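Local coordinates for protein homocitrate synthase (Sulfolobus acidocaldarius, PDB 6KTQ) that catalyses the condensation of acetyl-CoA with 2-oxoglutarate to homocitrate, the first step of lysine biosynthesis by the alpha-aminoadipate pathway, at residues 73-78 against 125-130; 104-107 against 112-115; 106-111 against 151-156. All coordinates share one frame; numbering follows the deposited sequence.

Interaction 1. Residues 73-78 against 125-130; sequences AGHPAV and AIFYGI. With COA (coenzyme A), chain E.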
# COMPACT_ATOMS: atom_id res chain seq x y z
N ALA A 73 -6.19 -29.31 11.97
CA ALA A 73 -6.91 -30.33 12.72
C ALA A 73 -6.07 -31.05 13.78
O ALA A 73 -6.61 -31.81 14.61
CB ALA A 73 -7.48 -31.35 11.74
N GLY A 74 -4.75 -30.85 13.73
CA GLY A 74 -3.84 -31.38 14.72
C GLY A 74 -2.55 -31.87 14.13
O GLY A 74 -2.33 -31.81 12.90
N HIS A 75 -1.69 -32.36 15.02
CA HIS A 75 -0.39 -32.93 14.71
C HIS A 75 -0.50 -34.44 14.96
O HIS A 75 -0.44 -34.89 16.12
CB HIS A 75 0.62 -32.33 15.65
CG HIS A 75 2.01 -32.81 15.43
ND1 HIS A 75 3.07 -32.33 16.16
CD2 HIS A 75 2.51 -33.74 14.58
CE1 HIS A 75 4.18 -32.94 15.76
NE2 HIS A 75 3.86 -33.80 14.81
N PRO A 76 -0.65 -35.24 13.89
CA PRO A 76 -1.09 -36.61 14.10
C PRO A 76 -0.12 -37.51 14.86
O PRO A 76 -0.56 -38.48 15.47
CB PRO A 76 -1.38 -37.14 12.67
CG PRO A 76 -0.87 -36.11 11.72
CD PRO A 76 -0.64 -34.84 12.47
N ALA A 77 1.18 -37.19 14.88
CA ALA A 77 2.14 -37.99 15.67
C ALA A 77 1.99 -37.83 17.19
O ALA A 77 2.60 -38.58 17.94
CB ALA A 77 3.58 -37.66 15.28
N VAL A 78 1.22 -36.84 17.65
CA VAL A 78 1.22 -36.50 19.07
C VAL A 78 0.58 -37.62 19.90
O VAL A 78 1.09 -37.98 20.93
CB VAL A 78 0.50 -35.15 19.33
CG1 VAL A 78 0.21 -34.97 20.81
CG2 VAL A 78 1.38 -34.02 18.85
N ALA A 125 1.83 -28.98 7.21
CA ALA A 125 2.57 -27.82 7.72
C ALA A 125 3.76 -28.27 8.50
O ALA A 125 3.62 -28.76 9.63
CB ALA A 125 1.67 -26.96 8.60
N ILE A 126 4.94 -28.13 7.91
CA ILE A 126 6.17 -28.51 8.56
C ILE A 126 6.72 -27.30 9.26
O ILE A 126 6.88 -26.24 8.63
CB ILE A 126 7.23 -29.04 7.58
CG1 ILE A 126 6.74 -30.34 6.91
CG2 ILE A 126 8.53 -29.28 8.31
CD1 ILE A 126 7.59 -30.78 5.73
N PHE A 127 7.01 -27.45 10.54
CA PHE A 127 7.56 -26.37 11.33
C PHE A 127 9.01 -26.60 11.70
O PHE A 127 9.44 -27.74 11.84
CB PHE A 127 6.70 -26.11 12.59
CG PHE A 127 6.56 -27.29 13.51
CD1 PHE A 127 5.52 -28.21 13.34
CD2 PHE A 127 7.43 -27.46 14.58
CE1 PHE A 127 5.38 -29.28 14.20
CE2 PHE A 127 7.30 -28.52 15.45
CZ PHE A 127 6.28 -29.44 15.26
N TYR A 128 9.77 -25.52 11.83
CA TYR A 128 11.13 -25.59 12.35
C TYR A 128 11.48 -24.23 12.91
O TYR A 128 11.07 -23.20 12.38
CB TYR A 128 12.13 -25.98 11.23
CG TYR A 128 13.37 -26.72 11.69
CD1 TYR A 128 13.38 -28.11 11.79
CD2 TYR A 128 14.55 -26.03 11.98
CE1 TYR A 128 14.54 -28.80 12.20
CE2 TYR A 128 15.70 -26.70 12.39
CZ TYR A 128 15.69 -28.07 12.50
OH TYR A 128 16.83 -28.71 12.92
N GLY A 129 12.30 -24.25 13.95
CA GLY A 129 12.68 -23.05 14.67
C GLY A 129 13.89 -22.46 13.99
O GLY A 129 14.91 -23.12 13.93
N ILE A 130 13.79 -21.22 13.52
CA ILE A 130 14.88 -20.65 12.73
C ILE A 130 15.56 -19.42 13.34
O ILE A 130 16.42 -18.80 12.69
CB ILE A 130 14.46 -20.45 11.27
CG1 ILE A 130 13.14 -19.72 11.11
CG2 ILE A 130 14.31 -21.80 10.60
CD1 ILE A 130 13.18 -18.31 11.62
N1A COA E . 11.70 -30.89 13.56
C2A COA E . 12.43 -31.97 13.96
N3A COA E . 12.67 -32.27 15.27
C4A COA E . 12.22 -31.47 16.26
C5A COA E . 11.42 -30.29 15.90
C6A COA E . 11.19 -30.03 14.47
N6A COA E . 10.47 -28.95 14.10
N7A COA E . 11.08 -29.69 17.06
C8A COA E . 11.63 -30.42 18.08
N9A COA E . 12.31 -31.46 17.59
C1B COA E . 12.94 -32.55 18.35
C2B COA E . 13.94 -32.12 19.39
O2B COA E . 15.22 -31.83 18.86
C3B COA E . 13.94 -33.38 20.24
O3B COA E . 14.57 -34.48 19.63
P3B COA E . 15.43 -35.49 20.54
O7A COA E . 16.35 -36.04 19.51
O8A COA E . 14.38 -36.44 21.07
O9A COA E . 16.08 -34.66 21.59
C4B COA E . 12.48 -33.71 20.34
O4B COA E . 11.92 -33.23 19.10
C5B COA E . 12.16 -33.03 21.67
O5B COA E . 10.94 -33.31 22.21
P1A COA E . 10.42 -34.51 23.14
O1A COA E . 9.09 -33.87 23.26
O2A COA E . 11.24 -34.81 24.37
O3A COA E . 10.48 -35.73 22.09
P2A COA E . 9.56 -37.02 22.04
O4A COA E . 9.51 -37.64 23.41
O5A COA E . 9.98 -37.80 20.83
O6A COA E . 8.11 -36.48 21.66
CBP COA E . 6.41 -35.38 20.34
CCP COA E . 7.89 -35.76 20.44
CDP COA E . 6.14 -34.58 19.05
CEP COA E . 5.57 -36.67 20.30
CAP COA E . 6.07 -34.59 21.60
OAP COA E . 6.99 -33.51 21.85
C9P COA E . 4.69 -34.03 21.52
O9P COA E . 3.75 -34.78 21.58
N8P COA E . 4.61 -32.70 21.38
C7P COA E . 3.37 -31.96 21.29
C6P COA E . 3.28 -31.23 19.94
C5P COA E . 4.33 -30.13 19.89
O5P COA E . 5.30 -30.17 20.66
N4P COA E . 4.15 -29.17 18.97
C3P COA E . 5.16 -28.13 18.79
C2P COA E . 4.72 -26.96 17.94
S1P COA E . 6.22 -25.96 17.69

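Interaction 2. Residues 104-107 against 112-115; sequences AHSR and DIEV. With COA (coenzyme A), chain E.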
# COMPACT_ATOMS: atom_id res chain seq x y z
N ALA A 104 -2.58 -30.66 8.41
CA ALA A 104 -1.94 -31.48 9.42
C ALA A 104 -0.56 -30.92 9.72
O ALA A 104 0.22 -30.56 8.81
CB ALA A 104 -1.83 -32.92 8.96
N HIS A 105 -0.23 -30.89 11.00
CA HIS A 105 1.02 -30.37 11.46
C HIS A 105 2.07 -31.47 11.40
O HIS A 105 1.73 -32.67 11.48
CB HIS A 105 0.83 -29.87 12.89
CG HIS A 105 1.44 -28.54 13.18
ND1 HIS A 105 2.08 -28.25 14.36
CD2 HIS A 105 1.49 -27.40 12.45
CE1 HIS A 105 2.52 -27.01 14.34
NE2 HIS A 105 2.18 -26.47 13.19
N SER A 106 3.34 -31.08 11.30
CA SER A 106 4.44 -32.03 11.19
C SER A 106 5.79 -31.44 11.61
O SER A 106 6.11 -30.30 11.28
CB SER A 106 4.54 -32.48 9.73
OG SER A 106 5.47 -33.53 9.54
N ARG A 107 6.59 -32.21 12.36
CA ARG A 107 7.98 -31.85 12.55
C ARG A 107 8.69 -32.08 11.24
O ARG A 107 8.13 -32.67 10.30
CB ARG A 107 8.64 -32.69 13.66
CG ARG A 107 8.17 -32.28 15.04
CD ARG A 107 8.83 -33.13 16.10
NE ARG A 107 8.43 -34.51 15.90
CZ ARG A 107 8.97 -35.54 16.54
NH1 ARG A 107 9.94 -35.36 17.44
NH2 ARG A 107 8.52 -36.76 16.28
N ASP A 112 6.69 -38.16 10.82
CA ASP A 112 5.55 -37.21 10.86
C ASP A 112 5.00 -36.96 9.48
O ASP A 112 3.78 -37.02 9.27
CB ASP A 112 5.95 -35.86 11.47
CG ASP A 112 6.20 -35.95 12.92
OD1 ASP A 112 6.38 -37.08 13.40
OD2 ASP A 112 6.22 -34.89 13.59
N ILE A 113 5.90 -36.71 8.52
CA ILE A 113 5.49 -36.41 7.15
C ILE A 113 4.71 -37.57 6.51
O ILE A 113 3.64 -37.37 5.93
CB ILE A 113 6.70 -36.00 6.29
CG1 ILE A 113 7.19 -34.61 6.71
CG2 ILE A 113 6.33 -35.98 4.81
CD1 ILE A 113 8.64 -34.33 6.40
N GLU A 114 5.25 -38.78 6.64
CA GLU A 114 4.58 -40.00 6.13
C GLU A 114 3.19 -40.18 6.75
O GLU A 114 2.23 -40.54 6.06
CB GLU A 114 5.43 -41.24 6.43
CG GLU A 114 6.71 -41.33 5.61
CD GLU A 114 7.82 -42.10 6.32
OE1 GLU A 114 7.57 -42.68 7.39
OE2 GLU A 114 8.96 -42.11 5.81
N VAL A 115 3.09 -39.90 8.05
CA VAL A 115 1.80 -39.99 8.72
C VAL A 115 0.84 -38.96 8.12
O VAL A 115 -0.27 -39.30 7.68
CB VAL A 115 1.95 -39.79 10.23
CG1 VAL A 115 0.58 -39.74 10.89
CG2 VAL A 115 2.78 -40.91 10.85
N1A COA E . 11.70 -30.89 13.56
C2A COA E . 12.43 -31.97 13.96
N3A COA E . 12.67 -32.27 15.27
C4A COA E . 12.22 -31.47 16.26
C5A COA E . 11.42 -30.29 15.90
C6A COA E . 11.19 -30.03 14.47
N6A COA E . 10.47 -28.95 14.10
N7A COA E . 11.08 -29.69 17.06
C8A COA E . 11.63 -30.42 18.08
N9A COA E . 12.31 -31.46 17.59
C1B COA E . 12.94 -32.55 18.35
C2B COA E . 13.94 -32.12 19.39
O2B COA E . 15.22 -31.83 18.86
C3B COA E . 13.94 -33.38 20.24
O3B COA E . 14.57 -34.48 19.63
P3B COA E . 15.43 -35.49 20.54
O7A COA E . 16.35 -36.04 19.51
O8A COA E . 14.38 -36.44 21.07
O9A COA E . 16.08 -34.66 21.59
C4B COA E . 12.48 -33.71 20.34
O4B COA E . 11.92 -33.23 19.10
C5B COA E . 12.16 -33.03 21.67
O5B COA E . 10.94 -33.31 22.21
P1A COA E . 10.42 -34.51 23.14
O1A COA E . 9.09 -33.87 23.26
O2A COA E . 11.24 -34.81 24.37
O3A COA E . 10.48 -35.73 22.09
P2A COA E . 9.56 -37.02 22.04
O4A COA E . 9.51 -37.64 23.41
O5A COA E . 9.98 -37.80 20.83
O6A COA E . 8.11 -36.48 21.66
CBP COA E . 6.41 -35.38 20.34
CCP COA E . 7.89 -35.76 20.44
CDP COA E . 6.14 -34.58 19.05
CEP COA E . 5.57 -36.67 20.30
CAP COA E . 6.07 -34.59 21.60
OAP COA E . 6.99 -33.51 21.85
C9P COA E . 4.69 -34.03 21.52
O9P COA E . 3.75 -34.78 21.58
N8P COA E . 4.61 -32.70 21.38
C7P COA E . 3.37 -31.96 21.29
C6P COA E . 3.28 -31.23 19.94
C5P COA E . 4.33 -30.13 19.89
O5P COA E . 5.30 -30.17 20.66
N4P COA E . 4.15 -29.17 18.97
C3P COA E . 5.16 -28.13 18.79
C2P COA E . 4.72 -26.96 17.94
S1P COA E . 6.22 -25.96 17.69

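Interaction 3. Residues 106-111 against 151-156; sequences SRAVKR and AETVSY. With COA (coenzyme A), chain E.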
# COMPACT_ATOMS: atom_id res chain seq x y z
N SER A 106 3.34 -31.08 11.30
CA SER A 106 4.44 -32.03 11.19
C SER A 106 5.79 -31.44 11.61
O SER A 106 6.11 -30.30 11.28
CB SER A 106 4.54 -32.48 9.73
OG SER A 106 5.47 -33.53 9.54
N ARG A 107 6.59 -32.21 12.36
CA ARG A 107 7.98 -31.85 12.55
C ARG A 107 8.69 -32.08 11.24
O ARG A 107 8.13 -32.67 10.30
CB ARG A 107 8.64 -32.69 13.66
CG ARG A 107 8.17 -32.28 15.04
CD ARG A 107 8.83 -33.13 16.10
NE ARG A 107 8.43 -34.51 15.90
CZ ARG A 107 8.97 -35.54 16.54
NH1 ARG A 107 9.94 -35.36 17.44
NH2 ARG A 107 8.52 -36.76 16.28
N ALA A 108 9.92 -31.61 11.15
CA ALA A 108 10.76 -31.93 10.02
C ALA A 108 11.37 -33.30 10.30
O ALA A 108 12.55 -33.41 10.55
CB ALA A 108 11.83 -30.88 9.84
N VAL A 109 10.55 -34.34 10.27
CA VAL A 109 11.04 -35.70 10.45
C VAL A 109 10.17 -36.58 9.56
O VAL A 109 8.95 -36.40 9.51
CB VAL A 109 11.04 -36.21 11.93
CG1 VAL A 109 11.55 -35.15 12.90
CG2 VAL A 109 9.68 -36.69 12.38
N LYS A 110 10.82 -37.49 8.85
CA LYS A 110 10.18 -38.36 7.86
C LYS A 110 8.92 -39.02 8.37
O LYS A 110 7.89 -39.01 7.69
CB LYS A 110 11.16 -39.45 7.39
CG LYS A 110 11.96 -39.12 6.14
CD LYS A 110 12.97 -40.22 5.79
CE LYS A 110 12.48 -41.63 6.15
NZ LYS A 110 13.45 -42.70 5.78
N ARG A 111 9.00 -39.61 9.56
CA ARG A 111 7.84 -40.24 10.20
C ARG A 111 6.61 -39.32 10.17
O ARG A 111 5.61 -39.66 9.54
CB ARG A 111 8.16 -40.64 11.64
CG ARG A 111 7.10 -41.52 12.31
CD ARG A 111 7.16 -42.96 11.83
NE ARG A 111 6.43 -43.20 10.58
CZ ARG A 111 5.22 -43.78 10.48
NH1 ARG A 111 4.55 -44.21 11.55
NH2 ARG A 111 4.67 -43.95 9.27
N ALA A 151 14.96 -28.15 3.59
CA ALA A 151 14.83 -28.48 2.17
C ALA A 151 14.45 -29.95 1.98
O ALA A 151 13.53 -30.25 1.23
CB ALA A 151 16.11 -28.17 1.42
N GLU A 152 15.14 -30.85 2.65
CA GLU A 152 14.88 -32.29 2.44
C GLU A 152 13.47 -32.67 2.85
O GLU A 152 12.75 -33.36 2.12
CB GLU A 152 15.90 -33.13 3.20
CG GLU A 152 17.28 -33.03 2.57
CD GLU A 152 18.37 -33.77 3.35
OE1 GLU A 152 19.54 -33.69 2.90
OE2 GLU A 152 18.06 -34.42 4.38
N THR A 153 13.06 -32.19 4.02
CA THR A 153 11.76 -32.58 4.54
C THR A 153 10.66 -31.95 3.76
O THR A 153 9.67 -32.61 3.48
CB THR A 153 11.63 -32.28 6.05
OG1 THR A 153 12.04 -30.94 6.31
CG2 THR A 153 12.50 -33.21 6.84
N VAL A 154 10.81 -30.69 3.37
CA VAL A 154 9.78 -30.07 2.52
C VAL A 154 9.67 -30.76 1.16
O VAL A 154 8.56 -30.98 0.66
CB VAL A 154 10.02 -28.55 2.32
CG1 VAL A 154 9.17 -28.03 1.17
CG2 VAL A 154 9.72 -27.79 3.62
N SER A 155 10.80 -31.09 0.56
CA SER A 155 10.78 -31.87 -0.71
C SER A 155 10.14 -33.23 -0.56
O SER A 155 9.29 -33.63 -1.37
CB SER A 155 12.20 -32.05 -1.24
OG SER A 155 12.68 -30.83 -1.75
N TYR A 156 10.56 -33.96 0.48
CA TYR A 156 9.97 -35.26 0.78
C TYR A 156 8.45 -35.16 0.88
O TYR A 156 7.74 -35.96 0.25
CB TYR A 156 10.56 -35.83 2.08
CG TYR A 156 10.15 -37.25 2.40
CD1 TYR A 156 10.46 -38.30 1.53
CD2 TYR A 156 9.46 -37.55 3.57
CE1 TYR A 156 10.08 -39.61 1.83
CE2 TYR A 156 9.08 -38.84 3.87
CZ TYR A 156 9.39 -39.87 3.00
OH TYR A 156 9.01 -41.15 3.32
N1A COA E . 11.70 -30.89 13.56
C2A COA E . 12.43 -31.97 13.96
N3A COA E . 12.67 -32.27 15.27
C4A COA E . 12.22 -31.47 16.26
C5A COA E . 11.42 -30.29 15.90
C6A COA E . 11.19 -30.03 14.47
N6A COA E . 10.47 -28.95 14.10
N7A COA E . 11.08 -29.69 17.06
C8A COA E . 11.63 -30.42 18.08
N9A COA E . 12.31 -31.46 17.59
C1B COA E . 12.94 -32.55 18.35
C2B COA E . 13.94 -32.12 19.39
O2B COA E . 15.22 -31.83 18.86
C3B COA E . 13.94 -33.38 20.24
O3B COA E . 14.57 -34.48 19.63
P3B COA E . 15.43 -35.49 20.54
O7A COA E . 16.35 -36.04 19.51
O8A COA E . 14.38 -36.44 21.07
O9A COA E . 16.08 -34.66 21.59
C4B COA E . 12.48 -33.71 20.34
O4B COA E . 11.92 -33.23 19.10
C5B COA E . 12.16 -33.03 21.67
O5B COA E . 10.94 -33.31 22.21
P1A COA E . 10.42 -34.51 23.14
O1A COA E . 9.09 -33.87 23.26
O2A COA E . 11.24 -34.81 24.37
O3A COA E . 10.48 -35.73 22.09
P2A COA E . 9.56 -37.02 22.04
O4A COA E . 9.51 -37.64 23.41
O5A COA E . 9.98 -37.80 20.83
O6A COA E . 8.11 -36.48 21.66
CBP COA E . 6.41 -35.38 20.34
CCP COA E . 7.89 -35.76 20.44
CDP COA E . 6.14 -34.58 19.05
CEP COA E . 5.57 -36.67 20.30
CAP COA E . 6.07 -34.59 21.60
OAP COA E . 6.99 -33.51 21.85
C9P COA E . 4.69 -34.03 21.52
O9P COA E . 3.75 -34.78 21.58
N8P COA E . 4.61 -32.70 21.38
C7P COA E . 3.37 -31.96 21.29
C6P COA E . 3.28 -31.23 19.94
C5P COA E . 4.33 -30.13 19.89
O5P COA E . 5.30 -30.17 20.66
N4P COA E . 4.15 -29.17 18.97
C3P COA E . 5.16 -28.13 18.79
C2P COA E . 4.72 -26.96 17.94
S1P COA E . 6.22 -25.96 17.69

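Interaction 1. Residues 73-78 against 125-130
His75 and Phe127 meet across the C-terminal mouth of the catalytic TIM barrel, His75 from the loop after strand 70-74 and Phe127 from strand 123-129. The strand between them, 101-106, keeps the two backbones well apart, and the side chains span the gap. Their rings form an offset edge-to-face pair with planes at 84° and centroids 5.9 Å apart; the rim of Phe127 is turned to the imidazole face, and His75 CE1 lies 4.1 Å from Phe127 CZ. In His75, CG is anti to the backbone N (chi1 -179°), an extended setting that brings CE1 within reach of the phenyl rim. Its NE2 is hydrogen-bonded to Asp112 of helix 110-118, a bond that should fix the turn of the ring. A type I turn from His75 to Val78, closed by Val78 N on His75 O, sets Val78 beside the coenzyme. Phe127 adopts the less common rotamer with CG between the backbone N and the carbonyl carbon (chi1 59°). One ring face lies under the thiol end of coenzyme A, with C2P 3.9 Å above the ring plane and offset toward the rim, and S1P is 3.6 Å from Phe127 CE2. His105, which contacts 2-oxoglutarate, stacks on the same phenyl ring, which places Phe127 between the coenzyme and the 2-oxoglutarate pocket. Val78 CG2 packs on the pantetheine arm, 3.5 Å from coenzyme C6P. At the adenine end, Tyr128 CD1 lies beside N1A, while the backbone O of Phe127 accepts a hydrogen bond from N6A at 2.8 Å.

Interaction 2. Residues 104-107 against 112-115
Asp112 OD2 takes two N-H groups of Arg107, one from the backbone and one from the side chain. Arg107 N reaches OD2 of Asp112 at 3.0 Å, on the anti side of the carboxylate. Arg107 NE approaches the same Asp112 oxygen on the syn side at 3.2 Å, nearly straight at 172°, in a salt bridge that lies in the guanidinium plane but is tilted from that of the carboxylate; the two planes stand 38° apart. A bend at chi3 (-62°) folds the arginine back so that backbone N and NE converge on one oxygen. His75 NE2 is a further hydrogen-bond partner of OD2. The two bonds from Arg107 close the turn between strand and helix in the beta-alpha-beta unit 101-106, 110-118, 123-129 of the TIM barrel. Next to this pair, Ser106 OG donates to Arg107 O at 2.9 Å and packs on Asp112 CB and on Ile113 CG1, whose side chain reaches on to helix 143-159. The guanidinium also meets coenzyme A: the pantetheine methyl CDP sits over the centre of one face, 3.8 Å above the plane, and Arg107 NH1 gives a weak hydrogen bond to the ribose O4B at 3.3 Å.

Interaction 3. Residues 106-111 against 151-156
Lys110 lies across the ring of Tyr156 at about a right angle, and its chain can be followed outward from the backbone. CB comes first, 4.1 Å from Tyr156 CE2 near the rim. CG makes the main contact, a CH-pi interaction over the ring face, 4.1 Å from the centroid of Tyr156 and 28° off the normal. Beyond CG the chain bends at chi3 (34°), and CD, CE and NZ lead off from the ring. Tyr156 brings its ring under Lys110 with CG anti to the backbone N (chi1 -173°), and its OH is hydrogen-bonded to Glu114, one turn further along the lysine's own helix. This packing joins neighbouring outer helices of the TIM barrel, 110-118 and 143-159, at the N-terminal end of the former, where Val109 is the N-cap residue. Ahead of the cap, Ala108 centres an inverse gamma turn and leans on Thr153, with CB 3.5 Å from Thr153 OG1. That hydroxyl turns back to its own helix, hydrogen-bonded to Ser149 O, with Ile150 O as a second acceptor nearby, while Thr153 CG2 packs 3.6 Å from Ala108 C. The same turn holds the adenine of coenzyme A: Ala108 N donates to N1A at 3.1 Å, and Val109 CG1 presses on C2A of the base at 3.5 Å.

How the interactions relate
From the N terminus, segment 73-78, the end of strand 70-74 and the loop after it, opens the loop that interaction 1 closes at 125-130. Nested inside it, interaction 2 closes a short loop from the end of strand 101-106 to helix 110-118. Interaction 3 starts from the same stretch, sharing Ser106 and Arg107, but runs on to helix 143-159 and therefore crosses interaction 1. Backbone pairing of Ala125 N with Ala104 O links interactions 1 and 2, packing of Ile113 on Thr153 and Tyr156 links 2 and 3, and backbone pairing of Ser106 with Phe127 links 1 and 3. Together they tie three neighbouring barrel strands to two outer helices around one coenzyme A, from thiol arm to adenine.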